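Local coordinates for pollen-specific leucine-rich repeat extensin-like protein 1 (Arabidopsis thaliana, PDB 6TME) that probably binds RALF peptide signals through its leucine-rich repeat domain and links them to the pollen-tube cell wall through its extensin part, at residues R46-L51 and P72-Y77; K78-A83 and L92-I97; S309-S314 and K333-T338. One frame throughout, in Å; residues are numbered along the deposited sequence.

Contact 1. Residues R46-L51 and P72-Y77; sequences RAYIAL and PDVCSY
Val74 presses its CG1 methyl onto the backbone of helix 43-56, 3.5 Å from Tyr48 CA, while its other methyl, CG2, lies 4.3 Å from Ala47 CB. One helical turn after Ala47, Leu51 brings a single methyl to two partners of the loop: its CD1 is 3.9 Å from Val74 CG1 and 3.7 Å from Tyr77 CD2. The Leu51 and Tyr77 side chains run antiparallel alongside one another. The phenol oxygen of Tyr77 then comes up at the edge of the Tyr48 ring, near its plane, with OH 3.4 Å from Tyr48 CE1. Tyr48 CG is anti to the backbone N (chi1 173°), and from there the ring reaches the loop, CD1 lying 3.9 Å from Pro72 CA. This is the N-terminal capping region of a leucine-rich repeat domain, in which a short 3-10 turn, 74-76, is packed against the first helix. Farther out, Tyr77 OH is hydrogen-bonded to Gly71 O and Gln52 NE2, and its ring stacks with Trp69. An alanine at Tyr77 would probably leave Leu51 CD1 facing a gap and Gly71 O without this hydroxyl mate. The turn itself is braced from within: Asp73 O accepts from both the backbone N and the hydroxyl of Ser76, with Ser76 OG 2.6 Å from Asp73 O and in the carbonyl plane.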
loop_
_atom_site.group_PDB
_atom_site.type_symbol
_atom_site.label_atom_id
_atom_site.label_comp_id
_atom_site.label_asym_id
_atom_site.label_seq_id
_atom_site.Cartn_x
_atom_site.Cartn_y
_atom_site.Cartn_z
ATOM N N ARG A 46 -15.282 4.310 30.094
ATOM C CA ARG A 46 -13.945 4.421 29.529
ATOM C C ARG A 46 -13.998 4.888 28.073
ATOM O O ARG A 46 -13.179 5.715 27.645
ATOM C CB ARG A 46 -13.241 3.078 29.665
ATOM C CG ARG A 46 -12.547 2.922 31.006
ATOM C CD ARG A 46 -12.263 1.482 31.300
ATOM N NE ARG A 46 -11.552 0.846 30.193
ATOM C CZ ARG A 46 -11.832 -0.373 29.742
ATOM N NH1 ARG A 46 -12.791 -1.085 30.323
ATOM N NH2 ARG A 46 -11.145 -0.887 28.726
ATOM N N ALA A 47 -14.981 4.414 27.304
ATOM C CA ALA A 47 -15.113 4.913 25.936
ATOM C C ALA A 47 -15.556 6.365 25.928
ATOM O O ALA A 47 -15.090 7.154 25.096
ATOM C CB ALA A 47 -16.091 4.064 25.124
ATOM N N TYR A 48 -16.464 6.727 26.844
ATOM C CA TYR A 48 -16.961 8.096 26.924
ATOM C C TYR A 48 -15.821 9.074 27.179
ATOM O O TYR A 48 -15.719 10.113 26.521
ATOM C CB TYR A 48 -18.019 8.214 28.034
ATOM C CG TYR A 48 -18.454 9.646 28.292
ATOM C CD1 TYR A 48 -19.336 10.287 27.423
ATOM C CD2 TYR A 48 -17.956 10.373 29.379
ATOM C CE1 TYR A 48 -19.735 11.578 27.635
ATOM C CE2 TYR A 48 -18.350 11.683 29.599
ATOM C CZ TYR A 48 -19.243 12.280 28.717
ATOM O OH TYR A 48 -19.645 13.590 28.884
ATOM N N ILE A 49 -14.971 8.764 28.158
ATOM C CA ILE A 49 -13.836 9.627 28.480
ATOM C C ILE A 49 -12.895 9.759 27.275
ATOM O O ILE A 49 -12.481 10.867 26.901
ATOM C CB ILE A 49 -13.113 9.077 29.724
ATOM C CG1 ILE A 49 -14.005 9.230 30.969
ATOM C CG2 ILE A 49 -11.739 9.753 29.911
ATOM C CD1 ILE A 49 -13.594 8.317 32.171
ATOM N N ALA A 50 -12.560 8.628 26.642
ATOM C CA ALA A 50 -11.745 8.636 25.429
ATOM C C ALA A 50 -12.314 9.567 24.368
ATOM O O ALA A 50 -11.592 10.406 23.801
ATOM C CB ALA A 50 -11.630 7.219 24.867
ATOM N N LEU A 51 -13.612 9.438 24.084
ATOM C CA LEU A 51 -14.162 10.189 22.961
ATOM C C LEU A 51 -14.301 11.661 23.302
ATOM O O LEU A 51 -14.128 12.515 22.427
ATOM C CB LEU A 51 -15.502 9.607 22.526
ATOM C CG LEU A 51 -15.409 8.205 21.930
ATOM C CD1 LEU A 51 -16.807 7.546 21.907
ATOM C CD2 LEU A 51 -14.752 8.212 20.549
ATOM N N PRO A 72 -23.637 10.112 27.761
ATOM C CA PRO A 72 -22.955 8.824 27.949
ATOM C C PRO A 72 -23.382 7.715 26.996
ATOM O O PRO A 72 -22.853 6.601 27.101
ATOM C CB PRO A 72 -23.331 8.469 29.394
ATOM C CG PRO A 72 -24.728 9.020 29.515
ATOM C CD PRO A 72 -24.731 10.307 28.725
ATOM N N ASP A 73 -24.317 7.959 26.077
ATOM C CA ASP A 73 -24.652 6.974 25.043
ATOM C C ASP A 73 -23.653 7.045 23.876
ATOM O O ASP A 73 -23.956 7.502 22.770
ATOM C CB ASP A 73 -26.075 7.195 24.562
ATOM C CG ASP A 73 -26.549 6.085 23.650
ATOM O OD1 ASP A 73 -25.880 5.023 23.621
ATOM O OD2 ASP A 73 -27.572 6.287 22.954
ATOM N N VAL A 74 -22.444 6.532 24.126
ATOM C CA VAL A 74 -21.376 6.617 23.121
ATOM C C VAL A 74 -21.759 5.915 21.816
ATOM O O VAL A 74 -21.351 6.349 20.726
ATOM C CB VAL A 74 -20.052 6.054 23.686
ATOM C CG1 VAL A 74 -19.458 7.011 24.685
ATOM C CG2 VAL A 74 -20.264 4.688 24.322
ATOM N N CYS A 75 -22.552 4.844 21.899
ATOM C CA CYS A 75 -22.910 4.065 20.724
ATOM C C CYS A 75 -23.708 4.861 19.705
ATOM O O CYS A 75 -23.743 4.480 18.527
ATOM C CB CYS A 75 -23.690 2.818 21.160
ATOM S SG CYS A 75 -22.674 1.687 22.135
ATOM N N SER A 76 -24.332 5.948 20.122
ATOM C CA SER A 76 -25.062 6.797 19.203
ATOM C C SER A 76 -24.210 7.922 18.619
ATOM O O SER A 76 -24.694 8.645 17.735
ATOM C CB SER A 76 -26.288 7.381 19.917
ATOM O OG SER A 76 -25.874 8.077 21.079
ATOM N N TYR A 77 -22.971 8.099 19.096
ATOM C CA TYR A 77 -22.046 9.056 18.484
ATOM C C TYR A 77 -21.799 8.731 17.012
ATOM O O TYR A 77 -21.589 7.573 16.640
ATOM C CB TYR A 77 -20.694 9.052 19.203
ATOM C CG TYR A 77 -20.653 9.655 20.566
ATOM C CD1 TYR A 77 -21.823 9.909 21.292
ATOM C CD2 TYR A 77 -19.443 9.980 21.140
ATOM C CE1 TYR A 77 -21.772 10.475 22.554
ATOM C CE2 TYR A 77 -19.368 10.541 22.394
ATOM C CZ TYR A 77 -20.540 10.794 23.101
ATOM O OH TYR A 77 -20.455 11.360 24.360
#

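Contact 2. Residues K78-A83 and L92-I97; sequences KGVFCA and LVVAGI
A beta hairpin made by strands 80-85 and 92-98 carries this contact, its short segments running antiparallel with 135° between their directions. The hydrogen-bonded pairs are Phe81 with Gly96 and Ala83 with Val93; in the latter, Val93 N donates to Ala83 O at 2.9 Å. Between them the register slips by one residue. Phe81 O accepts from Ala95 N at 3.0 Å and more weakly from Gly96 N, so Ala95 and Gly96 together face Phe81, a beta bulge of the classic type. Gly96 suits this place, since a CB there would come close to Phe81 CB.

Val80, Cys82, Val94 and Ile97 share the face turned to helix 43-56. Val80 CG1, anti to its own backbone N (chi1 179°), crosses to Val94 CG1 at 3.7 Å, and its CG2 lies 3.9 Å from Ile97 CD1, the two side chains being side by side. Cys82 SG rests 3.8 Å from Val94 CG2 and is bonded to Cys75. Ala83, on the other face, meets with its CB the CB of Ala95 in the bulge at 3.8 Å; a second protein chain packs against both. Ile97 also bonds through its backbone to Leu120 and His122, joining the hairpin to the parallel strands of a leucine-rich repeat solenoid as its N-terminal cap.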
loop_
_atom_site.group_PDB
_atom_site.type_symbol
_atom_site.label_atom_id
_atom_site.label_comp_id
_atom_site.label_asym_id
_atom_site.label_seq_id
_atom_site.Cartn_x
_atom_site.Cartn_y
_atom_site.Cartn_z
ATOM N N LYS A 78 -21.794 9.764 16.174
ATOM C CA LYS A 78 -21.531 9.573 14.757
ATOM C C LYS A 78 -20.079 9.163 14.540
ATOM O O LYS A 78 -19.161 9.836 15.022
ATOM C CB LYS A 78 -21.823 10.851 13.975
ATOM C CG LYS A 78 -21.662 10.641 12.465
ATOM C CD LYS A 78 -22.172 11.800 11.642
ATOM C CE LYS A 78 -22.057 11.483 10.151
ATOM N NZ LYS A 78 -22.366 12.651 9.272
ATOM N N GLY A 79 -19.874 8.064 13.798
ATOM C CA GLY A 79 -18.549 7.538 13.530
ATOM C C GLY A 79 -18.068 6.529 14.540
ATOM O O GLY A 79 -16.968 5.966 14.371
ATOM N N VAL A 80 -18.861 6.267 15.574
ATOM C CA VAL A 80 -18.534 5.295 16.610
ATOM C C VAL A 80 -19.445 4.091 16.408
ATOM O O VAL A 80 -20.657 4.248 16.232
ATOM C CB VAL A 80 -18.700 5.909 18.012
ATOM C CG1 VAL A 80 -18.372 4.881 19.088
ATOM C CG2 VAL A 80 -17.815 7.164 18.146
ATOM N N PHE A 81 -18.872 2.892 16.415
ATOM C CA PHE A 81 -19.631 1.706 16.038
ATOM C C PHE A 81 -19.494 0.645 17.114
ATOM O O PHE A 81 -18.393 0.183 17.405
ATOM C CB PHE A 81 -19.181 1.195 14.672
ATOM C CG PHE A 81 -19.495 2.165 13.547
ATOM C CD1 PHE A 81 -20.703 2.084 12.857
ATOM C CD2 PHE A 81 -18.608 3.188 13.221
ATOM C CE1 PHE A 81 -21.007 2.975 11.837
ATOM C CE2 PHE A 81 -18.908 4.090 12.209
ATOM C CZ PHE A 81 -20.117 3.970 11.502
ATOM N N CYS A 82 -20.614 0.267 17.707
ATOM C CA CYS A 82 -20.650 -0.660 18.824
ATOM C C CYS A 82 -21.003 -2.054 18.316
ATOM O O CYS A 82 -21.413 -2.238 17.168
ATOM C CB CYS A 82 -21.645 -0.189 19.896
ATOM S SG CYS A 82 -21.054 1.231 20.887
ATOM N N ALA A 83 -20.815 -3.039 19.187
ATOM C CA ALA A 83 -20.919 -4.449 18.830
ATOM C C ALA A 83 -20.930 -5.272 20.117
ATOM O O ALA A 83 -20.544 -4.771 21.178
ATOM C CB ALA A 83 -19.752 -4.890 17.927
ATOM N N LEU A 92 -21.920 -4.923 25.607
ATOM C CA LEU A 92 -21.822 -3.934 24.541
ATOM C C LEU A 92 -20.475 -3.235 24.631
ATOM O O LEU A 92 -20.099 -2.778 25.714
ATOM C CB LEU A 92 -22.938 -2.893 24.667
ATOM C CG LEU A 92 -23.105 -1.869 23.533
ATOM C CD1 LEU A 92 -23.531 -2.558 22.241
ATOM C CD2 LEU A 92 -24.116 -0.788 23.927
ATOM N N VAL A 93 -19.757 -3.145 23.495
ATOM C CA VAL A 93 -18.435 -2.513 23.438
ATOM C C VAL A 93 -18.335 -1.621 22.208
ATOM O O VAL A 93 -19.045 -1.814 21.215
ATOM C CB VAL A 93 -17.273 -3.545 23.419
ATOM C CG1 VAL A 93 -17.358 -4.518 24.597
ATOM C CG2 VAL A 93 -17.219 -4.299 22.082
ATOM N N VAL A 94 -17.457 -0.621 22.291
ATOM C CA VAL A 94 -17.080 0.192 21.136
ATOM C C VAL A 94 -16.010 -0.584 20.370
ATOM O O VAL A 94 -14.884 -0.754 20.849
ATOM C CB VAL A 94 -16.574 1.581 21.549
ATOM C CG1 VAL A 94 -15.982 2.317 20.344
ATOM C CG2 VAL A 94 -17.699 2.412 22.171
ATOM N N ALA A 95 -16.361 -1.054 19.180
ATOM C CA ALA A 95 -15.523 -1.963 18.414
ATOM C C ALA A 95 -14.921 -1.302 17.199
ATOM O O ALA A 95 -13.977 -1.854 16.608
ATOM C CB ALA A 95 -16.333 -3.194 17.954
ATOM N N GLY A 96 -15.439 -0.147 16.814
ATOM C CA GLY A 96 -15.018 0.478 15.586
ATOM C C GLY A 96 -15.143 1.984 15.627
ATOM O O GLY A 96 -16.043 2.542 16.261
ATOM N N ILE A 97 -14.210 2.641 14.956
ATOM C CA ILE A 97 -14.237 4.069 14.733
ATOM C C ILE A 97 -14.080 4.262 13.237
ATOM O O ILE A 97 -13.219 3.633 12.621
ATOM C CB ILE A 97 -13.109 4.764 15.507
ATOM C CG1 ILE A 97 -13.295 4.531 17.008
ATOM C CG2 ILE A 97 -13.025 6.222 15.100
ATOM C CD1 ILE A 97 -14.381 5.374 17.631
#

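Contact 3. Residues S309-S314 and K333-T338; sequences SNFTFS and KQFDDT. With NAG (2-acetamido-2-deoxy-beta-D-glucopyranose), chain E; NAG (2-acetamido-2-deoxy-beta-D-glucopyranose), chain B; SO4 (sulfate ion), chain Q.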
loop_
_atom_site.group_PDB
_atom_site.type_symbol
_atom_site.label_atom_id
_atom_site.label_comp_id
_atom_site.label_asym_id
_atom_site.label_seq_id
_atom_site.Cartn_x
_atom_site.Cartn_y
_atom_site.Cartn_z
ATOM N N SER A 309 -1.378 -7.712 -19.881
ATOM C CA SER A 309 -2.184 -6.881 -20.761
ATOM C C SER A 309 -1.668 -5.454 -20.933
ATOM O O SER A 309 -2.072 -4.786 -21.889
ATOM C CB SER A 309 -3.645 -6.849 -20.276
ATOM O OG SER A 309 -3.820 -6.038 -19.133
ATOM N N ASN A 310 -0.797 -4.973 -20.054
ATOM C CA ASN A 310 -0.265 -3.612 -20.119
ATOM C C ASN A 310 1.197 -3.697 -19.696
ATOM O O ASN A 310 1.496 -3.986 -18.532
ATOM C CB ASN A 310 -1.057 -2.650 -19.222
ATOM C CG ASN A 310 -0.753 -1.188 -19.512
ATOM O OD1 ASN A 310 -0.234 -0.852 -20.571
ATOM N ND2 ASN A 310 -1.082 -0.312 -18.574
ATOM N N PHE A 311 2.108 -3.498 -20.642
ATOM C CA PHE A 311 3.540 -3.628 -20.388
ATOM C C PHE A 311 4.209 -2.354 -20.884
ATOM O O PHE A 311 4.317 -2.136 -22.093
ATOM C CB PHE A 311 4.104 -4.878 -21.069
ATOM C CG PHE A 311 5.607 -5.065 -20.916
ATOM C CD1 PHE A 311 6.307 -4.488 -19.866
ATOM C CD2 PHE A 311 6.312 -5.844 -21.831
ATOM C CE1 PHE A 311 7.681 -4.667 -19.737
ATOM C CE2 PHE A 311 7.679 -6.032 -21.706
ATOM C CZ PHE A 311 8.366 -5.442 -20.663
ATOM N N THR A 312 4.642 -1.522 -19.940
ATOM C CA THR A 312 5.224 -0.200 -20.172
ATOM C C THR A 312 6.715 -0.277 -19.860
ATOM O O THR A 312 7.095 -0.567 -18.724
ATOM C CB THR A 312 4.551 0.840 -19.261
ATOM O OG1 THR A 312 3.141 0.888 -19.524
ATOM C CG2 THR A 312 5.177 2.233 -19.410
ATOM N N PHE A 313 7.559 -0.039 -20.860
ATOM C CA PHE A 313 9.002 -0.081 -20.645
ATOM C C PHE A 313 9.665 1.155 -21.242
ATOM O O PHE A 313 10.844 1.135 -21.605
ATOM C CB PHE A 313 9.615 -1.374 -21.198
ATOM C CG PHE A 313 9.176 -1.731 -22.608
ATOM C CD1 PHE A 313 7.921 -2.277 -22.855
ATOM C CD2 PHE A 313 10.047 -1.559 -23.678
ATOM C CE1 PHE A 313 7.526 -2.616 -24.152
ATOM C CE2 PHE A 313 9.677 -1.905 -24.976
ATOM C CZ PHE A 313 8.414 -2.429 -25.219
ATOM N N SER A 314 8.911 2.247 -21.316
ATOM C CA SER A 314 9.365 3.466 -21.947
ATOM C C SER A 314 10.409 4.171 -21.073
ATOM O O SER A 314 10.564 3.874 -19.890
ATOM C CB SER A 314 8.159 4.366 -22.209
ATOM O OG SER A 314 7.654 4.820 -20.986
ATOM N N LYS A 333 -2.961 -6.685 -26.053
ATOM C CA LYS A 333 -1.867 -6.329 -25.170
ATOM C C LYS A 333 -1.410 -4.919 -25.490
ATOM O O LYS A 333 -1.168 -4.589 -26.652
ATOM C CB LYS A 333 -0.715 -7.320 -25.311
ATOM C CG LYS A 333 -1.113 -8.716 -24.877
ATOM C CD LYS A 333 0.099 -9.597 -24.701
ATOM C CE LYS A 333 -0.285 -10.882 -24.016
ATOM N NZ LYS A 333 0.930 -11.554 -23.508
ATOM N N GLN A 334 -1.318 -4.092 -24.460
ATOM C CA GLN A 334 -0.864 -2.722 -24.585
ATOM C C GLN A 334 0.611 -2.649 -24.213
ATOM O O GLN A 334 1.016 -3.130 -23.149
ATOM C CB GLN A 334 -1.688 -1.803 -23.691
ATOM C CG GLN A 334 -1.399 -0.332 -23.883
ATOM C CD GLN A 334 -1.743 0.141 -25.282
ATOM O OE1 GLN A 334 -0.863 0.523 -26.059
ATOM N NE2 GLN A 334 -3.028 0.112 -25.612
ATOM N N PHE A 335 1.405 -2.056 -25.099
ATOM C CA PHE A 335 2.827 -1.859 -24.898
ATOM C C PHE A 335 3.158 -0.382 -25.031
ATOM O O PHE A 335 2.389 0.402 -25.590
ATOM C CB PHE A 335 3.655 -2.678 -25.889
ATOM C CG PHE A 335 3.389 -4.149 -25.819
ATOM C CD1 PHE A 335 3.876 -4.904 -24.754
ATOM C CD2 PHE A 335 2.646 -4.785 -26.810
ATOM C CE1 PHE A 335 3.644 -6.274 -24.684
ATOM C CE2 PHE A 335 2.407 -6.157 -26.745
ATOM C CZ PHE A 335 2.904 -6.905 -25.671
ATOM N N ASP A 336 4.308 -0.002 -24.490
ATOM C CA ASP A 336 4.767 1.380 -24.580
ATOM C C ASP A 336 6.292 1.367 -24.568
ATOM O O ASP A 336 6.900 0.916 -23.587
ATOM C CB ASP A 336 4.183 2.191 -23.429
ATOM C CG ASP A 336 4.547 3.662 -23.485
ATOM O OD1 ASP A 336 5.363 4.058 -24.337
ATOM O OD2 ASP A 336 4.014 4.426 -22.646
ATOM N N ASP A 337 6.906 1.828 -25.673
ATOM C CA ASP A 337 8.357 1.753 -25.841
ATOM C C ASP A 337 8.979 3.107 -26.175
ATOM O O ASP A 337 10.109 3.158 -26.671
ATOM C CB ASP A 337 8.739 0.707 -26.901
ATOM C CG ASP A 337 8.300 1.088 -28.343
ATOM O OD1 ASP A 337 7.648 2.147 -28.579
ATOM O OD2 ASP A 337 8.618 0.285 -29.258
ATOM N N THR A 338 8.262 4.188 -25.904
ATOM C CA THR A 338 8.750 5.550 -26.101
ATOM C C THR A 338 10.085 5.796 -25.401
ATOM O O THR A 338 10.296 5.373 -24.258
ATOM C CB THR A 338 7.700 6.525 -25.553
ATOM O OG1 THR A 338 6.442 6.279 -26.189
ATOM C CG2 THR A 338 8.113 7.976 -25.726
HETATM C C1 NAG E . -0.836 1.113 -18.720
HETATM C C2 NAG E . -2.076 1.942 -18.400
HETATM C C3 NAG E . -1.735 3.431 -18.413
HETATM C C4 NAG E . -0.619 3.714 -17.418
HETATM C C5 NAG E . 0.604 2.857 -17.739
HETATM C C6 NAG E . 1.654 2.927 -16.655
HETATM C C7 NAG E . -4.083 0.700 -19.103
HETATM C C8 NAG E . -5.137 0.552 -20.156
HETATM N N2 NAG E . -3.166 1.653 -19.320
HETATM O O3 NAG E . -2.886 4.184 -18.043
HETATM O O4 NAG E . -0.294 5.101 -17.382
HETATM O O5 NAG E . 0.231 1.471 -17.825
HETATM O O6 NAG E . 1.230 2.217 -15.496
HETATM O O7 NAG E . -4.053 -0.020 -18.106
HETATM C C1 NAG B . 1.552 8.481 -17.010
HETATM C C2 NAG B . 1.643 6.959 -17.098
HETATM C C3 NAG B . 0.241 6.349 -17.158
HETATM C C4 NAG B . -0.626 6.878 -16.020
HETATM C C5 NAG B . -0.563 8.401 -15.928
HETATM C C6 NAG B . -1.233 8.950 -14.690
HETATM C C7 NAG B . 3.643 5.988 -18.151
HETATM C C8 NAG B . 4.323 5.655 -19.448
HETATM N N2 NAG B . 2.434 6.555 -18.253
HETATM O O1 NAG B . 2.824 9.039 -16.936
HETATM O O4 NAG B . -1.977 6.506 -16.255
HETATM O O5 NAG B . 0.799 8.843 -15.875
HETATM O O6 NAG B . -0.666 10.198 -14.309
HETATM O O7 NAG B . 4.167 5.753 -17.062
HETATM S S SO4 Q . 4.120 7.987 -23.564
HETATM O O1 SO4 Q . 4.600 9.372 -23.604
HETATM O O2 SO4 Q . 2.766 7.954 -23.011
HETATM O O3 SO4 Q . 4.076 7.425 -24.914
HETATM O O4 SO4 Q . 5.001 7.192 -22.710
#
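Phe311 and Phe335 meet on the inner side of two neighbouring parallel strands, 310-312 and 334-336, the last rungs of the leucine-rich repeat solenoid; the segment directions differ by only 4°. Phe311 N donates to Gln334 O at 2.8 Å and Phe313 N to Asp336 O at 3.0 Å, whereas the Asp336 N to Phe311 O bond is weak.

The tight side is aromatic. Phe335 CD1 lies 3.7 Å from Phe311 CB, the side chains crossing at a slant, and Phe313 CD1 stands 3.7 Å above the centre of the Phe311 ring. Asp336 O, which accepts from Phe313 N, also lies over one face of that residue's ring, toward the rim. Asp337 CB approaches Phe313 CE2 to 3.4 Å, while its carboxylate forms a salt bridge with Arg345.

The opposite side, bearing Asn310, Thr312 and Asp336, is polar and looser: Thr312 CG2 and Asp336 OD2 are 4.1 Å apart. Here Asn310 ND2 is bonded covalently to C1 of an N-acetylglucosamine, and ND2 also hydrogen-bonds to Gln286. The acetyl methyl C8 of a second such sugar lies near Asp336 OD2 and Thr312 CG2, and a sulfate, probably from the crystallisation liquor, sits close by. Asp336 OD1 closes an Asx turn, accepting from Thr338 N at 3.3 Å with a nearly straight 168° bond.

Along the chain the three contacts follow in series, without nesting or crossing. Contact 1 closes a span of 20 residues, the end of helix 43-56 and the loop after it, back onto that helix, and contact 2 opens at the next residue, closing the hairpin over eight intervening residues. These two touch, their centres about 9 Å apart: the Cys75-Cys82 disulfide ties the 3-10 turn to the first strand, and Ala47 packs on Val94, so helix, loop and hairpin form one capping unit. Contact 3 closes a span of 18 residues at the far end of the solenoid, its centre about 47 Å from that of contact 2 and about 53 Å from that of contact 1, beyond the chain's centre; successive parallel strands bridge the distance.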